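PDB 5TSE: LPS-assembly lipoprotein LptE from Acinetobacter baumannii, which probably works with LptD in assembling lipopolysaccharide at the outer-membrane surface, binding lipopolysaccharide and supporting proper assembly of LptD. Local coordinates for residues V70-T75 with Q112-L117; V76-E81 with Q127-Q132; R98-D103 with N108-Q113. All blocks are in the same frame, centred on the assembly; numbering follows the deposited sequence.

Interaction 1 (V70-T75 with Q112-L117); sequences VLLRLT and QQESYL
Leu72 and Val70 meet Glu114 and Leu117 where helix 110-134 lies on one face of the mixed sheet of LptE, a worked example of how an apolar strand face can accept a charged helix residue. Strand 68-81 is flanked by strands 49-64 and 92-101. The axes of the two short segments come within 9.6 Å and run almost the same way, at 29°, and here only Val70 and Leu72 touch helix segment 112-117.

Leu72 does most of the touching. With CG turned beside the backbone N (chi1 -55°), it presents one methyl to the helix: Leu72 CD1 lies 3.7 Å from Leu117 CB and is also 3.7 Å from Glu114 O. The same methyl rests on the aliphatic part of the acidic chain, with Leu72 CD1 at 3.9 Å from Glu114 CB, and so spans residues three apart in the helix. The other branch reaches further out along that chain, Leu72 CD2 being 3.9 Å from Glu114 OE1. Glu114 is extended beyond CG and crosses both strand side chains at about a right angle. Its second oxygen lies against a methyl of the valine, with Glu114 OE2 at 3.6 Å from Val70 CG1.

The carboxylate is buried: OE1 forms a salt bridge with Arg60 NE, and OE2 is paired with Tyr100 OH in a hydrogen bond modelled too short for its length to be trusted. Glu110 OE2 is a like charge close to Glu114 OE2, which would tend to raise the affinity of the pair for a proton, while Arg60 should oppose that shift. The strand thus offers only methyl groups to the helix, which meets them with Leu117 and with both carbon and oxygen atoms of Glu114, whose polar end finds partners on neighbouring strands.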
loop_
_atom_site.group_PDB
_atom_site.type_symbol
_atom_site.label_atom_id
_atom_site.label_comp_id
_atom_site.label_asym_id
_atom_site.label_seq_id
_atom_site.Cartn_x
_atom_site.Cartn_y
_atom_site.Cartn_z
ATOM N N VAL A 70 18.576 -9.925 -4.378
ATOM C CA VAL A 70 17.595 -9.910 -3.295
ATOM C C VAL A 70 16.533 -8.871 -3.626
ATOM O O VAL A 70 16.846 -7.691 -3.694
ATOM C CB VAL A 70 18.225 -9.544 -1.939
ATOM C CG1 VAL A 70 17.152 -9.444 -0.856
ATOM C CG2 VAL A 70 19.271 -10.573 -1.545
ATOM N N LEU A 71 15.281 -9.307 -3.804
ATOM C CA LEU A 71 14.181 -8.415 -4.144
ATOM C C LEU A 71 13.147 -8.331 -3.015
ATOM O O LEU A 71 12.574 -9.340 -2.594
ATOM C CB LEU A 71 13.554 -8.833 -5.476
ATOM C CG LEU A 71 12.382 -7.994 -6.022
ATOM C CD1 LEU A 71 12.237 -8.120 -7.522
ATOM C CD2 LEU A 71 11.059 -8.301 -5.325
ATOM N N LEU A 72 12.921 -7.105 -2.542
ATOM C CA LEU A 72 12.009 -6.827 -1.445
ATOM C C LEU A 72 10.703 -6.310 -2.030
ATOM O O LEU A 72 10.664 -5.230 -2.611
ATOM C CB LEU A 72 12.648 -5.807 -0.512
ATOM C CG LEU A 72 14.043 -6.237 0.006
ATOM C CD1 LEU A 72 14.761 -5.090 0.683
ATOM C CD2 LEU A 72 13.963 -7.429 0.946
ATOM N N ARG A 73 9.642 -7.094 -1.902
ATOM C CA ARG A 73 8.361 -6.700 -2.448
ATOM C C ARG A 73 7.298 -6.559 -1.388
ATOM O O ARG A 73 7.348 -7.226 -0.364
ATOM C CB ARG A 73 7.882 -7.759 -3.447
ATOM C CG ARG A 73 6.518 -7.478 -4.083
ATOM C CD ARG A 73 6.111 -8.503 -5.147
ATOM N NE ARG A 73 7.167 -8.679 -6.130
ATOM C CZ ARG A 73 7.484 -7.802 -7.084
ATOM N NH1 ARG A 73 6.845 -6.634 -7.205
ATOM N NH2 ARG A 73 8.476 -8.088 -7.917
ATOM N N LEU A 74 6.329 -5.690 -1.675
ATOM C CA LEU A 74 5.149 -5.532 -0.842
ATOM C C LEU A 74 3.967 -5.493 -1.797
ATOM O O LEU A 74 3.952 -4.736 -2.757
ATOM C CB LEU A 74 5.206 -4.283 0.038
ATOM C CG LEU A 74 4.030 -4.095 1.013
ATOM C CD1 LEU A 74 3.676 -5.375 1.759
ATOM C CD2 LEU A 74 4.340 -2.974 2.000
ATOM N N THR A 75 2.986 -6.342 -1.538
ATOM C CA THR A 75 1.808 -6.437 -2.380
ATOM C C THR A 75 0.568 -6.188 -1.535
ATOM O O THR A 75 0.458 -6.718 -0.436
ATOM C CB THR A 75 1.760 -7.834 -3.006
ATOM O OG1 THR A 75 2.970 -8.033 -3.760
ATOM C CG2 THR A 75 0.536 -8.005 -3.890
ATOM N N GLN A 112 21.224 -3.055 6.937
ATOM C CA GLN A 112 21.059 -1.618 6.718
ATOM C C GLN A 112 20.422 -1.376 5.362
ATOM O O GLN A 112 19.486 -0.608 5.248
ATOM C CB GLN A 112 22.392 -0.888 6.726
ATOM C CG GLN A 112 23.169 -0.954 8.013
ATOM C CD GLN A 112 24.448 -0.123 7.956
ATOM O OE1 GLN A 112 24.810 0.430 6.907
ATOM N NE2 GLN A 112 25.135 -0.025 9.091
ATOM N N GLN A 113 20.969 -2.025 4.336
ATOM C CA GLN A 113 20.467 -1.907 2.966
ATOM C C GLN A 113 19.018 -2.321 2.856
ATOM O O GLN A 113 18.219 -1.613 2.246
ATOM C CB GLN A 113 21.267 -2.802 2.024
ATOM C CG GLN A 113 22.718 -2.393 1.836
ATOM C CD GLN A 113 23.484 -3.359 0.949
ATOM O OE1 GLN A 113 23.250 -4.568 0.979
ATOM N NE2 GLN A 113 24.421 -2.828 0.168
ATOM N N GLU A 114 18.679 -3.469 3.447
ATOM C CA GLU A 114 17.316 -3.981 3.352
ATOM C C GLU A 114 16.312 -3.148 4.088
ATOM O O GLU A 114 15.292 -2.799 3.510
ATOM C CB GLU A 114 17.223 -5.476 3.728
ATOM C CG GLU A 114 17.933 -6.329 2.687
ATOM C CD GLU A 114 17.763 -7.825 2.843
ATOM O OE1 GLU A 114 16.771 -8.290 3.446
ATOM O OE2 GLU A 114 18.622 -8.545 2.298
ATOM N N SER A 115 16.582 -2.795 5.339
ATOM C CA SER A 115 15.629 -1.952 6.066
ATOM C C SER A 115 15.424 -0.614 5.309
ATOM O O SER A 115 14.334 -0.064 5.300
ATOM C CB SER A 115 16.092 -1.729 7.499
ATOM O OG SER A 115 17.369 -1.141 7.521
ATOM N N TYR A 116 16.488 -0.121 4.674
ATOM C CA TYR A 116 16.438 1.108 3.850
ATOM C C TYR A 116 15.531 0.925 2.647
ATOM O O TYR A 116 14.664 1.768 2.377
ATOM C CB TYR A 116 17.859 1.467 3.389
ATOM C CG TYR A 116 18.025 2.499 2.275
ATOM C CD1 TYR A 116 18.035 3.860 2.553
ATOM C CD2 TYR A 116 18.267 2.099 0.961
ATOM C CE1 TYR A 116 18.225 4.794 1.550
ATOM C CE2 TYR A 116 18.457 3.028 -0.058
ATOM C CZ TYR A 116 18.445 4.379 0.240
ATOM O OH TYR A 116 18.659 5.328 -0.759
ATOM N N LEU A 117 15.739 -0.166 1.910
ATOM C CA LEU A 117 14.916 -0.437 0.744
ATOM C C LEU A 117 13.481 -0.738 1.160
ATOM O O LEU A 117 12.572 -0.363 0.438
ATOM C CB LEU A 117 15.517 -1.532 -0.142
ATOM C CG LEU A 117 16.867 -1.176 -0.820
ATOM C CD1 LEU A 117 17.545 -2.382 -1.459
ATOM C CD2 LEU A 117 16.735 -0.078 -1.849
#

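Interaction 2 (V76-E81 with Q127-Q132); sequences VTFQIE and QQITRQ. With FMT (formic acid), chain D.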
loop_
_atom_site.group_PDB
_atom_site.type_symbol
_atom_site.label_atom_id
_atom_site.label_comp_id
_atom_site.label_asym_id
_atom_site.label_seq_id
_atom_site.Cartn_x
_atom_site.Cartn_y
_atom_site.Cartn_z
ATOM N N VAL A 76 -0.353 -5.373 -2.035
ATOM C CA VAL A 76 -1.590 -5.073 -1.287
ATOM C C VAL A 76 -2.843 -5.107 -2.164
ATOM O O VAL A 76 -2.862 -4.545 -3.256
ATOM C CB VAL A 76 -1.519 -3.693 -0.568
ATOM C CG1 VAL A 76 -2.878 -3.285 -0.013
ATOM C CG2 VAL A 76 -0.508 -3.720 0.554
ATOM N N THR A 77 -3.877 -5.783 -1.667
ATOM C CA THR A 77 -5.178 -5.848 -2.329
ATOM C C THR A 77 -6.119 -5.057 -1.431
ATOM O O THR A 77 -6.151 -5.253 -0.217
ATOM C CB THR A 77 -5.667 -7.294 -2.529
ATOM O OG1 THR A 77 -4.736 -8.001 -3.371
ATOM C CG2 THR A 77 -7.054 -7.323 -3.185
ATOM N N PHE A 78 -6.866 -4.137 -2.013
ATOM C CA PHE A 78 -7.783 -3.324 -1.240
ATOM C C PHE A 78 -9.001 -2.919 -2.055
ATOM O O PHE A 78 -8.965 -2.889 -3.285
ATOM C CB PHE A 78 -7.068 -2.069 -0.754
ATOM C CG PHE A 78 -6.779 -1.080 -1.842
ATOM C CD1 PHE A 78 -5.639 -1.203 -2.634
ATOM C CD2 PHE A 78 -7.646 -0.013 -2.079
ATOM C CE1 PHE A 78 -5.373 -0.289 -3.640
ATOM C CE2 PHE A 78 -7.382 0.909 -3.085
ATOM C CZ PHE A 78 -6.247 0.770 -3.868
ATOM N N GLN A 79 -10.071 -2.578 -1.351
ATOM C CA GLN A 79 -11.298 -2.140 -1.987
ATOM C C GLN A 79 -11.999 -1.188 -1.049
ATOM O O GLN A 79 -11.891 -1.328 0.165
ATOM C CB GLN A 79 -12.200 -3.338 -2.293
ATOM C CG GLN A 79 -12.779 -4.038 -1.073
ATOM C CD GLN A 79 -13.496 -5.342 -1.401
ATOM O OE1 GLN A 79 -13.496 -5.806 -2.542
ATOM N NE2 GLN A 79 -14.109 -5.944 -0.384
ATOM N N ILE A 80 -12.699 -0.208 -1.603
ATOM C CA ILE A 80 -13.456 0.715 -0.775
ATOM C C ILE A 80 -14.805 0.070 -0.437
ATOM O O ILE A 80 -15.440 -0.565 -1.282
ATOM C CB ILE A 80 -13.746 2.051 -1.477
ATOM C CG1 ILE A 80 -12.461 2.716 -1.971
ATOM C CG2 ILE A 80 -14.485 2.992 -0.529
ATOM C CD1 ILE A 80 -11.513 3.143 -0.882
ATOM N N GLU A 81 -15.222 0.240 0.809
ATOM C CA GLU A 81 -16.505 -0.245 1.286
ATOM C C GLU A 81 -17.132 0.886 2.060
ATOM O O GLU A 81 -16.429 1.789 2.514
ATOM C CB GLU A 81 -16.339 -1.420 2.251
ATOM C CG GLU A 81 -15.734 -2.683 1.664
ATOM C CD GLU A 81 -15.636 -3.803 2.679
ATOM O OE1 GLU A 81 -15.982 -3.586 3.864
ATOM O OE2 GLU A 81 -15.205 -4.907 2.300
ATOM N N GLN A 127 1.810 5.708 -1.486
ATOM C CA GLN A 127 1.534 6.734 -2.495
ATOM C C GLN A 127 0.680 6.174 -3.643
ATOM O O GLN A 127 -0.232 6.855 -4.095
ATOM C CB GLN A 127 2.847 7.372 -3.010
ATOM C CG GLN A 127 3.656 8.040 -1.902
ATOM C CD GLN A 127 4.883 8.804 -2.395
ATOM O OE1 GLN A 127 4.827 9.521 -3.389
ATOM N NE2 GLN A 127 5.989 8.683 -1.666
ATOM N N GLN A 128 0.941 4.942 -4.095
ATOM C CA GLN A 128 0.116 4.342 -5.174
ATOM C C GLN A 128 -1.325 4.122 -4.719
ATOM O O GLN A 128 -2.260 4.330 -5.485
ATOM C CB GLN A 128 0.641 2.985 -5.661
ATOM C CG GLN A 128 1.979 2.975 -6.362
ATOM C CD GLN A 128 2.356 1.555 -6.783
ATOM O OE1 GLN A 128 1.648 0.906 -7.571
ATOM N NE2 GLN A 128 3.462 1.071 -6.269
ATOM N N ILE A 129 -1.495 3.630 -3.497
ATOM C CA ILE A 129 -2.837 3.401 -2.953
ATOM C C ILE A 129 -3.576 4.724 -2.912
ATOM O O ILE A 129 -4.710 4.822 -3.353
ATOM C CB ILE A 129 -2.789 2.831 -1.529
ATOM C CG1 ILE A 129 -2.179 1.427 -1.559
ATOM C CG2 ILE A 129 -4.190 2.765 -0.938
ATOM C CD1 ILE A 129 -1.786 0.894 -0.194
ATOM N N THR A 130 -2.910 5.730 -2.370
ATOM C CA THR A 130 -3.476 7.056 -2.258
ATOM C C THR A 130 -3.779 7.668 -3.640
ATOM O O THR A 130 -4.805 8.332 -3.824
ATOM C CB THR A 130 -2.532 7.943 -1.436
ATOM O OG1 THR A 130 -2.463 7.421 -0.103
ATOM C CG2 THR A 130 -3.024 9.346 -1.384
ATOM N N ARG A 131 -2.899 7.411 -4.603
ATOM C CA ARG A 131 -3.067 7.905 -5.970
ATOM C C ARG A 131 -4.379 7.374 -6.541
ATOM O O ARG A 131 -5.239 8.153 -6.955
ATOM C CB ARG A 131 -1.910 7.424 -6.872
ATOM C CG ARG A 131 -1.805 8.087 -8.251
ATOM C CD ARG A 131 -1.176 9.486 -8.210
ATOM N NE ARG A 131 0.252 9.468 -7.834
ATOM C CZ ARG A 131 0.755 9.651 -6.598
ATOM N NH1 ARG A 131 -0.033 9.888 -5.540
ATOM N NH2 ARG A 131 2.080 9.598 -6.414
ATOM N N GLN A 132 -4.543 6.050 -6.537
ATOM C CA GLN A 132 -5.744 5.442 -7.115
ATOM C C GLN A 132 -7.063 5.841 -6.468
ATOM O O GLN A 132 -8.100 5.775 -7.123
ATOM C CB GLN A 132 -5.632 3.921 -7.220
ATOM C CG GLN A 132 -4.580 3.485 -8.236
ATOM C CD GLN A 132 -4.800 2.080 -8.757
ATOM O OE1 GLN A 132 -5.865 1.495 -8.577
ATOM N NE2 GLN A 132 -3.811 1.555 -9.453
HETATM C C FMT D . -1.992 -10.234 -1.898
HETATM O O1 FMT D . -2.894 -9.603 -2.421
HETATM O O2 FMT D . -1.177 -9.603 -1.061
#
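One face of the Phe78 ring is covered by Ile129, whose CG2 methyl sits above the plane, offset toward the rim. Ile129 CG2 is 4.2 Å from the centroid of the Phe78 ring and 14° off its normal, which makes this a CH-pi contact. Its nearest ring atom is CZ, with 4.1 Å between Phe78 CZ and Ile129 CG2. The other branch of the isoleucine runs past the ring as well, Ile129 CG1 lying 4.2 Å from Phe78 CE1. The phenyl reaches this place because its CG stands between the backbone N and the carbonyl carbon (chi1 71°); phenylalanine and isoleucine then slide past each other in opposite directions. Elsewhere the ring side chain touches Leu51 and Arg92 on the two neighbouring strands.

The contact belongs to the buried layer between the sheet and helix 110-134, its centre about 7 Å from the centre of the chain. Val76, two residues earlier on the strand, adds a looser touch, with Val76 CG1 at 4.3 Å from Ile129 CD1. Ile129 also packs on Leu31, so this one side chain of helix 110-134 lies against both the sheet and helix 25-37.

Polar groups occupy the other face of the strand. The Gln79 amide gives a hydrogen bond from NE2 to Glu81 OE2 at 3.1 Å, slightly tilted from the amide plane and bent to 147°; it uses the lone pair of Glu81 OE2 that points away from the other oxygen. The same oxygen forms a salt bridge with Arg52 NE, so two donors hold it. Closer to the start of the segment, Thr77 OG1 donates to O1 of formic acid at 2.6 Å. That small acid, probably from the crystallisation liquor, is hydrogen-bonded to Thr57 OG1 too.

Interaction 3 (R98-D103 with N108-Q113); sequences RSYQYD and NTENQQ
Two first torsions bring Tyr100 and Glu110 together. Tyr100 has CG placed between its backbone N and carbonyl carbon (chi1 66°), which sends the ring off the strand toward the start of the helix. In Glu110, CG stands opposite the backbone N (chi1 173°), and the extended chain passes the phenol hydroxyl with its methylene groups: Tyr100 OH is 3.6 Å from Glu110 CG and 4.2 Å from Glu110 CB. Gln113, extended beyond CG, brings its amide oxygen to the ring.

That oxygen comes in obliquely, Gln113 OE1 lying 3.4 Å from Tyr100 CE2 and 3.6 Å from Tyr100 CD2. Ring and amide planes stand 60° apart, and the two side chains cross at about a right angle, so the amide is not stacked on the ring.

Here strand 92-101, the outermost strand on its side of the sheet, passes through a short loop into helix 110-134, which doubles back over the sheet face. Tyr100 bridges the end of the strand and the first part of the helix, with Leu117 one turn beyond Gln113 also touching its ring. The backbone bond from Gln113 N to Thr109 O, 3.0 Å, is of the helical i to i+4 kind.

Tyr100 and Glu110 find their polar partners outside the two segments. The Tyr100 hydroxyl has Glu114 as its hydrogen-bond partner, modelled so short that its exact length is doubtful, and Glu110 OE2 forms a salt bridge with Arg60 NH2.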
loop_
_atom_site.group_PDB
_atom_site.type_symbol
_atom_site.label_atom_id
_atom_site.label_comp_id
_atom_site.label_asym_id
_atom_site.label_seq_id
_atom_site.Cartn_x
_atom_site.Cartn_y
_atom_site.Cartn_z
ATOM N N ARG A 98 11.947 -3.126 -4.678
ATOM C CA ARG A 98 13.299 -2.645 -4.891
ATOM C C ARG A 98 14.204 -3.850 -4.706
ATOM O O ARG A 98 13.889 -4.744 -3.911
ATOM C CB ARG A 98 13.687 -1.566 -3.879
ATOM C CG ARG A 98 12.917 -0.268 -3.963
ATOM C CD ARG A 98 13.111 0.435 -5.294
ATOM N NE ARG A 98 12.513 1.772 -5.262
ATOM C CZ ARG A 98 11.223 2.050 -5.437
ATOM N NH1 ARG A 98 10.320 1.089 -5.635
ATOM N NH2 ARG A 98 10.816 3.316 -5.384
ATOM N N SER A 99 15.304 -3.901 -5.449
ATOM C CA SER A 99 16.267 -4.996 -5.311
ATOM C C SER A 99 17.691 -4.519 -5.448
ATOM O O SER A 99 17.955 -3.532 -6.112
ATOM C CB SER A 99 16.016 -6.088 -6.352
ATOM O OG SER A 99 16.127 -5.584 -7.663
ATOM N N TYR A 100 18.610 -5.253 -4.826
ATOM C CA TYR A 100 20.033 -4.954 -4.897
ATOM C C TYR A 100 20.798 -6.243 -5.256
ATOM O O TYR A 100 20.261 -7.356 -5.149
ATOM C CB TYR A 100 20.533 -4.369 -3.566
ATOM C CG TYR A 100 20.488 -5.318 -2.383
ATOM C CD1 TYR A 100 19.323 -5.524 -1.676
ATOM C CD2 TYR A 100 21.629 -5.990 -1.961
ATOM C CE1 TYR A 100 19.286 -6.377 -0.589
ATOM C CE2 TYR A 100 21.597 -6.857 -0.874
ATOM C CZ TYR A 100 20.421 -7.037 -0.190
ATOM O OH TYR A 100 20.380 -7.901 0.886
ATOM N N GLN A 101 22.045 -6.085 -5.683
ATOM C CA GLN A 101 22.877 -7.229 -6.036
ATOM C C GLN A 101 23.459 -7.852 -4.771
ATOM O O GLN A 101 24.173 -7.184 -4.027
ATOM C CB GLN A 101 24.023 -6.805 -6.958
ATOM C CG GLN A 101 24.947 -7.960 -7.367
ATOM C CD GLN A 101 26.211 -7.517 -8.094
ATOM O OE1 GLN A 101 26.369 -6.347 -8.460
ATOM N NE2 GLN A 101 27.125 -8.463 -8.302
ATOM N N TYR A 102 23.146 -9.122 -4.519
ATOM C CA TYR A 102 23.729 -9.816 -3.375
ATOM C C TYR A 102 25.213 -9.997 -3.696
ATOM O O TYR A 102 25.570 -10.425 -4.797
ATOM C CB TYR A 102 23.064 -11.169 -3.127
ATOM C CG TYR A 102 23.779 -12.027 -2.100
ATOM C CD1 TYR A 102 23.545 -11.869 -0.730
ATOM C CD2 TYR A 102 24.696 -13.002 -2.504
ATOM C CE1 TYR A 102 24.204 -12.662 0.208
ATOM C CE2 TYR A 102 25.362 -13.793 -1.579
ATOM C CZ TYR A 102 25.117 -13.627 -0.226
ATOM O OH TYR A 102 25.786 -14.426 0.682
ATOM N N ASP A 103 26.060 -9.639 -2.736
ATOM C CA ASP A 103 27.500 -9.727 -2.889
ATOM C C ASP A 103 28.065 -10.380 -1.635
ATOM O O ASP A 103 27.848 -9.884 -0.528
ATOM C CB ASP A 103 28.071 -8.320 -3.077
ATOM C CG ASP A 103 29.550 -8.316 -3.387
ATOM O OD1 ASP A 103 30.099 -9.376 -3.765
ATOM O OD2 ASP A 103 30.165 -7.234 -3.271
ATOM N N ASN A 108 27.647 -8.025 5.548
ATOM C CA ASN A 108 27.417 -7.337 6.828
ATOM C C ASN A 108 26.402 -6.199 6.704
ATOM O O ASN A 108 25.553 -6.014 7.580
ATOM C CB ASN A 108 28.730 -6.757 7.368
ATOM C CG ASN A 108 29.776 -7.823 7.646
ATOM O OD1 ASN A 108 29.500 -9.025 7.576
ATOM N ND2 ASN A 108 30.991 -7.383 7.970
ATOM N N THR A 109 26.490 -5.467 5.595
ATOM C CA THR A 109 25.629 -4.312 5.322
ATOM C C THR A 109 24.165 -4.642 4.968
ATOM O O THR A 109 23.304 -3.765 5.020
ATOM C CB THR A 109 26.228 -3.486 4.175
ATOM O OG1 THR A 109 26.221 -4.263 2.974
ATOM C CG2 THR A 109 27.665 -3.067 4.503
ATOM N N GLU A 110 23.912 -5.895 4.592
ATOM C CA GLU A 110 22.576 -6.408 4.230
ATOM C C GLU A 110 21.397 -5.813 5.008
ATOM O O GLU A 110 20.423 -5.358 4.427
ATOM C CB GLU A 110 22.580 -7.928 4.447
ATOM C CG GLU A 110 21.238 -8.627 4.288
ATOM C CD GLU A 110 21.307 -10.130 4.505
ATOM O OE1 GLU A 110 22.416 -10.703 4.582
ATOM O OE2 GLU A 110 20.230 -10.744 4.587
ATOM N N ASN A 111 21.503 -5.853 6.328
ATOM C CA ASN A 111 20.463 -5.364 7.231
ATOM C C ASN A 111 20.173 -3.866 7.064
ATOM O O ASN A 111 19.012 -3.462 7.053
ATOM C CB ASN A 111 20.862 -5.706 8.672
ATOM C CG ASN A 111 20.949 -7.222 8.914
ATOM O OD1 ASN A 111 20.176 -8.001 8.342
ATOM N ND2 ASN A 111 21.877 -7.642 9.782
ATOM N N GLN A 112 21.224 -3.055 6.937
ATOM C CA GLN A 112 21.059 -1.618 6.718
ATOM C C GLN A 112 20.422 -1.376 5.362
ATOM O O GLN A 112 19.486 -0.608 5.248
ATOM C CB GLN A 112 22.392 -0.888 6.726
ATOM C CG GLN A 112 23.169 -0.954 8.013
ATOM C CD GLN A 112 24.448 -0.123 7.956
ATOM O OE1 GLN A 112 24.810 0.430 6.907
ATOM N NE2 GLN A 112 25.135 -0.025 9.091
ATOM N N GLN A 113 20.969 -2.025 4.336
ATOM C CA GLN A 113 20.467 -1.907 2.966
ATOM C C GLN A 113 19.018 -2.321 2.856
ATOM O O GLN A 113 18.219 -1.613 2.246
ATOM C CB GLN A 113 21.267 -2.802 2.024
ATOM C CG GLN A 113 22.718 -2.393 1.836
ATOM C CD GLN A 113 23.484 -3.359 0.949
ATOM O OE1 GLN A 113 23.250 -4.568 0.979
ATOM N NE2 GLN A 113 24.421 -2.828 0.168
#

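All three contacts use helix 110-134 and place successive parts of it against one sheet. Interactions 1 and 2 follow each other along strand 68-81, their centres about 21 Å apart, with segments that adjoin in sequence. Interaction 3 moves to the adjacent strand 92-101; its centre is about 8 Å from that of interaction 1 and about 29 Å from that of interaction 2. Interactions 1 and 3 touch directly: Leu72 N lies 2.9 Å from Arg98 O, a probable backbone hydrogen bond, and Leu117 CD1 packs 3.6 Å from Tyr100 CD1. They also share Gln112 and Gln113. The formic acid belongs to interaction 2, beside Thr77.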